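Local coordinates for hypothetical protein aq_1447 (Aquifex aeolicus, PDB 1YVU) that uses short single-stranded DNA guides to bind complementary RNA and cleave it, with divalent metal ions as cofactor, at residues I188-V193 with K220-A225; F200-K205 with E234-A239. All blocks are in the same frame, centred on the assembly; numbering follows the deposited sequence.

Interaction 1: residues I188-V193 with K220-A225; sequences IGIDFV and KSSKKA
S221, on helix 220-231, meets the backbone of G189 in the loop that leads from strand 184-187 to strand 194-201. Its hydroxyl oxygen OG accepts a hydrogen bond from G189 N at 3.2 Å, with an N-H...O angle of 139°, a bent bond that links the two segments. The torsion explains the reach: the CA-CB bond points toward the loop, and chi1 of 47° places OG between the backbone N and the carbonyl carbon, within bonding distance of G189 N. From there OG also lies 3.6 Å from G189 CA. This small polar meeting is the close part of the contact. On the buried side the fit is looser: the CA-CB bond of I190 points toward the helix, yet its CD1 comes only to 4.3 Å from S222 OG, a van der Waals approach to a hydroxyl whose polar partner is H219 O. On the solvent side, I188 and G189 are exposed, and the nearest that I188 comes is its carbonyl carbon, 4.4 Å from S221 OG. An alanine at S221 would probably leave G189 N without its acceptor across the contact and let the loop drift from the helix. With 125 Å² buried in all, the contact is modest, and its chemistry is consistent with a PAZ loop held against the helix mainly by one hydroxyl-to-backbone bond, with little apolar packing.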
loop_
_atom_site.group_PDB
_atom_site.type_symbol
_atom_site.label_atom_id
_atom_site.label_comp_id
_atom_site.label_asym_id
_atom_site.label_seq_id
_atom_site.Cartn_x
_atom_site.Cartn_y
_atom_site.Cartn_z
ATOM N N ILE A 188 19.118 -7.998 9.000
ATOM C CA ILE A 188 19.060 -7.594 10.411
ATOM C C ILE A 188 19.187 -6.113 10.812
ATOM O O ILE A 188 18.195 -5.519 11.290
ATOM C CB ILE A 188 19.911 -8.541 11.333
ATOM C CG1 ILE A 188 19.350 -9.974 11.226
ATOM C CG2 ILE A 188 19.845 -8.078 12.816
ATOM C CD1 ILE A 188 20.018 -11.020 12.105
ATOM N N GLY A 189 20.376 -5.532 10.657
ATOM C CA GLY A 189 20.548 -4.130 11.014
ATOM C C GLY A 189 20.162 -3.154 9.899
ATOM O O GLY A 189 20.575 -1.994 9.928
ATOM N N ILE A 190 19.383 -3.630 8.915
ATOM C CA ILE A 190 18.944 -2.838 7.754
ATOM C C ILE A 190 17.405 -2.612 7.638
ATOM O O ILE A 190 16.624 -3.561 7.659
ATOM C CB ILE A 190 19.523 -3.462 6.420
ATOM C CG1 ILE A 190 21.054 -3.633 6.533
ATOM C CG2 ILE A 190 19.177 -2.608 5.194
ATOM C CD1 ILE A 190 21.801 -4.161 5.289
ATOM N N ASP A 191 17.027 -1.337 7.450
ATOM C CA ASP A 191 15.641 -0.827 7.302
ATOM C C ASP A 191 15.027 -1.181 5.915
ATOM O O ASP A 191 14.255 -0.403 5.333
ATOM C CB ASP A 191 15.709 0.721 7.429
ATOM C CG ASP A 191 14.955 1.273 8.639
ATOM O OD1 ASP A 191 13.832 0.812 8.939
ATOM O OD2 ASP A 191 15.498 2.233 9.243
ATOM N N PHE A 192 15.291 -2.382 5.435
ATOM C CA PHE A 192 14.837 -2.755 4.101
ATOM C C PHE A 192 14.090 -4.087 3.967
ATOM O O PHE A 192 14.482 -5.079 4.550
ATOM C CB PHE A 192 16.064 -2.660 3.146
ATOM C CG PHE A 192 15.827 -3.167 1.753
ATOM C CD1 PHE A 192 14.992 -2.471 0.873
ATOM C CD2 PHE A 192 16.426 -4.372 1.334
ATOM C CE1 PHE A 192 14.736 -2.965 -0.427
ATOM C CE2 PHE A 192 16.193 -4.892 0.045
ATOM C CZ PHE A 192 15.344 -4.190 -0.844
ATOM N N VAL A 193 13.041 -4.098 3.143
ATOM C CA VAL A 193 12.248 -5.299 2.877
ATOM C C VAL A 193 12.127 -5.430 1.350
ATOM O O VAL A 193 11.773 -4.460 0.656
ATOM C CB VAL A 193 10.822 -5.244 3.552
ATOM C CG1 VAL A 193 9.898 -6.363 3.040
ATOM C CG2 VAL A 193 10.956 -5.351 5.057
ATOM N N LYS A 220 27.001 -2.327 8.471
ATOM C CA LYS A 220 27.891 -3.147 9.311
ATOM C C LYS A 220 27.553 -4.645 9.407
ATOM O O LYS A 220 28.457 -5.481 9.298
ATOM C CB LYS A 220 27.956 -2.540 10.715
ATOM C CG LYS A 220 29.006 -3.119 11.648
ATOM C CD LYS A 220 28.705 -2.666 13.064
ATOM C CE LYS A 220 29.799 -3.060 14.039
ATOM N NZ LYS A 220 29.522 -2.502 15.391
ATOM N N SER A 221 26.275 -4.989 9.635
ATOM C CA SER A 221 25.858 -6.400 9.728
ATOM C C SER A 221 26.137 -7.183 8.432
ATOM O O SER A 221 26.485 -8.359 8.489
ATOM C CB SER A 221 24.400 -6.570 10.243
ATOM O OG SER A 221 23.444 -5.723 9.629
ATOM N N SER A 222 26.123 -6.474 7.299
ATOM C CA SER A 222 26.408 -7.038 5.983
ATOM C C SER A 222 27.923 -7.184 5.734
ATOM O O SER A 222 28.332 -8.099 5.012
ATOM C CB SER A 222 25.734 -6.222 4.871
ATOM O OG SER A 222 25.998 -4.825 4.969
ATOM N N LYS A 223 28.745 -6.307 6.343
ATOM C CA LYS A 223 30.224 -6.372 6.254
ATOM C C LYS A 223 30.578 -7.668 6.948
ATOM O O LYS A 223 31.156 -8.567 6.330
ATOM C CB LYS A 223 30.931 -5.219 7.014
ATOM C CG LYS A 223 31.001 -3.872 6.282
ATOM C CD LYS A 223 31.952 -2.823 6.923
ATOM C CE LYS A 223 31.890 -1.466 6.136
ATOM N NZ LYS A 223 32.592 -0.270 6.734
ATOM N N LYS A 224 30.019 -7.808 8.154
ATOM C CA LYS A 224 30.196 -8.967 9.030
ATOM C C LYS A 224 29.606 -10.283 8.524
ATOM O O LYS A 224 29.987 -11.354 8.998
ATOM C CB LYS A 224 29.667 -8.671 10.443
ATOM C CG LYS A 224 30.668 -7.958 11.378
ATOM C CD LYS A 224 30.165 -7.982 12.825
ATOM C CE LYS A 224 30.686 -6.784 13.637
ATOM N NZ LYS A 224 29.906 -6.521 14.908
ATOM N N ALA A 225 28.676 -10.199 7.574
ATOM C CA ALA A 225 28.051 -11.383 6.986
ATOM C C ALA A 225 28.902 -11.879 5.805
ATOM O O ALA A 225 29.014 -13.090 5.561
ATOM C CB ALA A 225 26.642 -11.067 6.528
#

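Interaction 2: residues F200-K205 with E234-A239; sequences FKAKEK and ELREKA
K203 and E237 lay their side chains obliquely across one another on the exposed side of this contact, and the lysine chain lies against the E237 backbone in the last turn of helix 233-238. Its CG rests 3.2 Å from E237 O. The chain bends at chi2 and again at chi4 (-127°), the second bend setting NZ 3.3 Å from E237 OE1 in a salt bridge whose hydrogen bond is weak. NZ lies about as close to E237 CB, which places the ammonium beside the glutamate stem as well as its carboxylate. Deeper in, A202 turns its methyl toward the helix: A202 CB lies 4.0 Å from A239 CB and also meets R236 O. R236 sends its CG past A202 O, while its guanidinium reaches back to L230 O of the preceding helix. A polar link between backbones runs from A202 N to A239 O at 2.8 Å, with the donor tilted 33° from the carbonyl plane. A239 is the first residue to leave the helix, and A202 opens a type I beta turn ending at K205. Next to them F200 pairs with L241, and the contact lies where helix 233-238 leads into strand 240-244, the antiparallel neighbour of strand 194-201 in the PAZ sheet.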
loop_
_atom_site.group_PDB
_atom_site.type_symbol
_atom_site.label_atom_id
_atom_site.label_comp_id
_atom_site.label_asym_id
_atom_site.label_seq_id
_atom_site.Cartn_x
_atom_site.Cartn_y
_atom_site.Cartn_z
ATOM N N PHE A 200 20.976 -19.018 -5.023
ATOM C CA PHE A 200 22.072 -19.852 -5.488
ATOM C C PHE A 200 23.079 -20.095 -4.360
ATOM O O PHE A 200 23.088 -19.364 -3.371
ATOM C CB PHE A 200 22.728 -19.279 -6.765
ATOM C CG PHE A 200 23.498 -18.005 -6.564
ATOM C CD1 PHE A 200 24.905 -18.041 -6.404
ATOM C CD2 PHE A 200 22.841 -16.760 -6.584
ATOM C CE1 PHE A 200 25.658 -16.849 -6.265
ATOM C CE2 PHE A 200 23.578 -15.546 -6.448
ATOM C CZ PHE A 200 24.991 -15.590 -6.290
ATOM N N LYS A 201 23.906 -21.127 -4.524
ATOM C CA LYS A 201 24.922 -21.513 -3.546
ATOM C C LYS A 201 26.143 -20.591 -3.540
ATOM O O LYS A 201 26.504 -20.008 -4.574
ATOM C CB LYS A 201 25.370 -22.960 -3.793
ATOM C CG LYS A 201 24.277 -24.001 -3.633
ATOM C CD LYS A 201 24.695 -25.367 -4.172
ATOM C CE LYS A 201 23.467 -26.257 -4.426
ATOM N NZ LYS A 201 23.715 -27.398 -5.370
ATOM N N ALA A 202 26.776 -20.477 -2.370
ATOM C CA ALA A 202 27.955 -19.642 -2.182
ATOM C C ALA A 202 29.227 -20.338 -2.638
ATOM O O ALA A 202 30.261 -19.684 -2.823
ATOM C CB ALA A 202 28.065 -19.213 -0.757
ATOM N N LYS A 203 29.135 -21.659 -2.838
ATOM C CA LYS A 203 30.251 -22.470 -3.345
ATOM C C LYS A 203 30.560 -21.959 -4.758
ATOM O O LYS A 203 31.734 -21.868 -5.149
ATOM C CB LYS A 203 29.867 -23.947 -3.545
ATOM C CG LYS A 203 29.180 -24.673 -2.431
ATOM C CD LYS A 203 29.562 -26.168 -2.463
ATOM C CE LYS A 203 28.739 -27.033 -1.483
ATOM N NZ LYS A 203 29.590 -27.856 -0.568
ATOM N N GLU A 204 29.485 -21.592 -5.479
ATOM C CA GLU A 204 29.509 -21.099 -6.866
ATOM C C GLU A 204 30.405 -19.901 -7.115
ATOM O O GLU A 204 30.785 -19.616 -8.253
ATOM C CB GLU A 204 28.089 -20.790 -7.351
ATOM C CG GLU A 204 27.688 -21.549 -8.617
ATOM C CD GLU A 204 26.291 -21.190 -9.123
ATOM O OE1 GLU A 204 26.189 -20.323 -10.021
ATOM O OE2 GLU A 204 25.302 -21.781 -8.629
ATOM N N LYS A 205 30.719 -19.185 -6.042
ATOM C CA LYS A 205 31.588 -18.030 -6.118
ATOM C C LYS A 205 32.846 -18.274 -5.277
ATOM O O LYS A 205 32.781 -18.927 -4.230
ATOM C CB LYS A 205 30.830 -16.784 -5.671
ATOM C CG LYS A 205 29.603 -16.442 -6.539
ATOM C CD LYS A 205 29.935 -16.065 -7.996
ATOM C CE LYS A 205 28.664 -15.804 -8.792
ATOM N NZ LYS A 205 28.944 -15.066 -10.042
ATOM N N GLU A 234 33.074 -23.638 6.404
ATOM C CA GLU A 234 32.017 -24.562 6.790
ATOM C C GLU A 234 30.731 -23.912 6.262
ATOM O O GLU A 234 29.979 -24.512 5.494
ATOM C CB GLU A 234 31.947 -24.668 8.327
ATOM C CG GLU A 234 32.258 -26.057 8.928
ATOM C CD GLU A 234 31.944 -26.160 10.428
ATOM O OE1 GLU A 234 31.091 -26.993 10.810
ATOM O OE2 GLU A 234 32.556 -25.413 11.228
ATOM N N LEU A 235 30.611 -22.620 6.562
ATOM C CA LEU A 235 29.491 -21.775 6.174
ATOM C C LEU A 235 29.390 -21.622 4.671
ATOM O O LEU A 235 28.386 -21.996 4.084
ATOM C CB LEU A 235 29.660 -20.381 6.772
ATOM C CG LEU A 235 28.478 -19.689 7.437
ATOM C CD1 LEU A 235 28.833 -18.245 7.589
ATOM C CD2 LEU A 235 27.196 -19.827 6.643
ATOM N N ARG A 236 30.451 -21.093 4.063
ATOM C CA ARG A 236 30.508 -20.847 2.628
ATOM C C ARG A 236 30.033 -21.985 1.766
ATOM O O ARG A 236 29.422 -21.753 0.723
ATOM C CB ARG A 236 31.905 -20.471 2.194
ATOM C CG ARG A 236 31.922 -19.803 0.840
ATOM C CD ARG A 236 33.216 -20.048 0.145
ATOM N NE ARG A 236 34.311 -19.413 0.865
ATOM C CZ ARG A 236 35.414 -18.961 0.284
ATOM N NH1 ARG A 236 35.561 -19.071 -1.039
ATOM N NH2 ARG A 236 36.369 -18.407 1.026
ATOM N N GLU A 237 30.327 -23.210 2.180
ATOM C CA GLU A 237 29.878 -24.345 1.393
ATOM C C GLU A 237 28.365 -24.551 1.422
ATOM O O GLU A 237 27.715 -24.448 0.367
ATOM C CB GLU A 237 30.677 -25.597 1.706
ATOM C CG GLU A 237 31.928 -25.614 0.841
ATOM C CD GLU A 237 32.843 -26.749 1.154
ATOM O OE1 GLU A 237 32.349 -27.891 1.233
ATOM O OE2 GLU A 237 34.056 -26.495 1.323
ATOM N N LYS A 238 27.804 -24.625 2.636
ATOM C CA LYS A 238 26.357 -24.799 2.860
ATOM C C LYS A 238 25.528 -23.507 2.693
ATOM O O LYS A 238 24.295 -23.553 2.719
ATOM C CB LYS A 238 26.105 -25.391 4.254
ATOM C CG LYS A 238 26.598 -24.524 5.413
ATOM C CD LYS A 238 25.648 -24.605 6.593
ATOM C CE LYS A 238 25.628 -23.300 7.380
ATOM N NZ LYS A 238 24.523 -23.248 8.392
ATOM N N ALA A 239 26.208 -22.375 2.509
ATOM C CA ALA A 239 25.540 -21.088 2.384
ATOM C C ALA A 239 24.969 -20.728 1.049
ATOM O O ALA A 239 25.440 -21.178 -0.000
ATOM C CB ALA A 239 26.428 -19.981 2.848
#

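In the fold
Followed from the N terminus, the chain leaves strand 184-187 through the loop of interaction 1, runs up strand 194-201 and enters the turn of interaction 2. It then passes through helix 207-215 to helix 220-231, whose residues 220-225 return to the 188-193 loop and close interaction 1. Helix 233-238 comes next, and its end closes interaction 2 just before strand 240-244. The segments alternate, so the two closures cross rather than nest. Their centres lie 19 Å apart, with nearest atoms about 6 Å from each other. Together they tie helices 220-231 and 233-238 to the loop before and the turn after strand 194-201, the middle strand of the five-stranded antiparallel sheet of the PAZ domain.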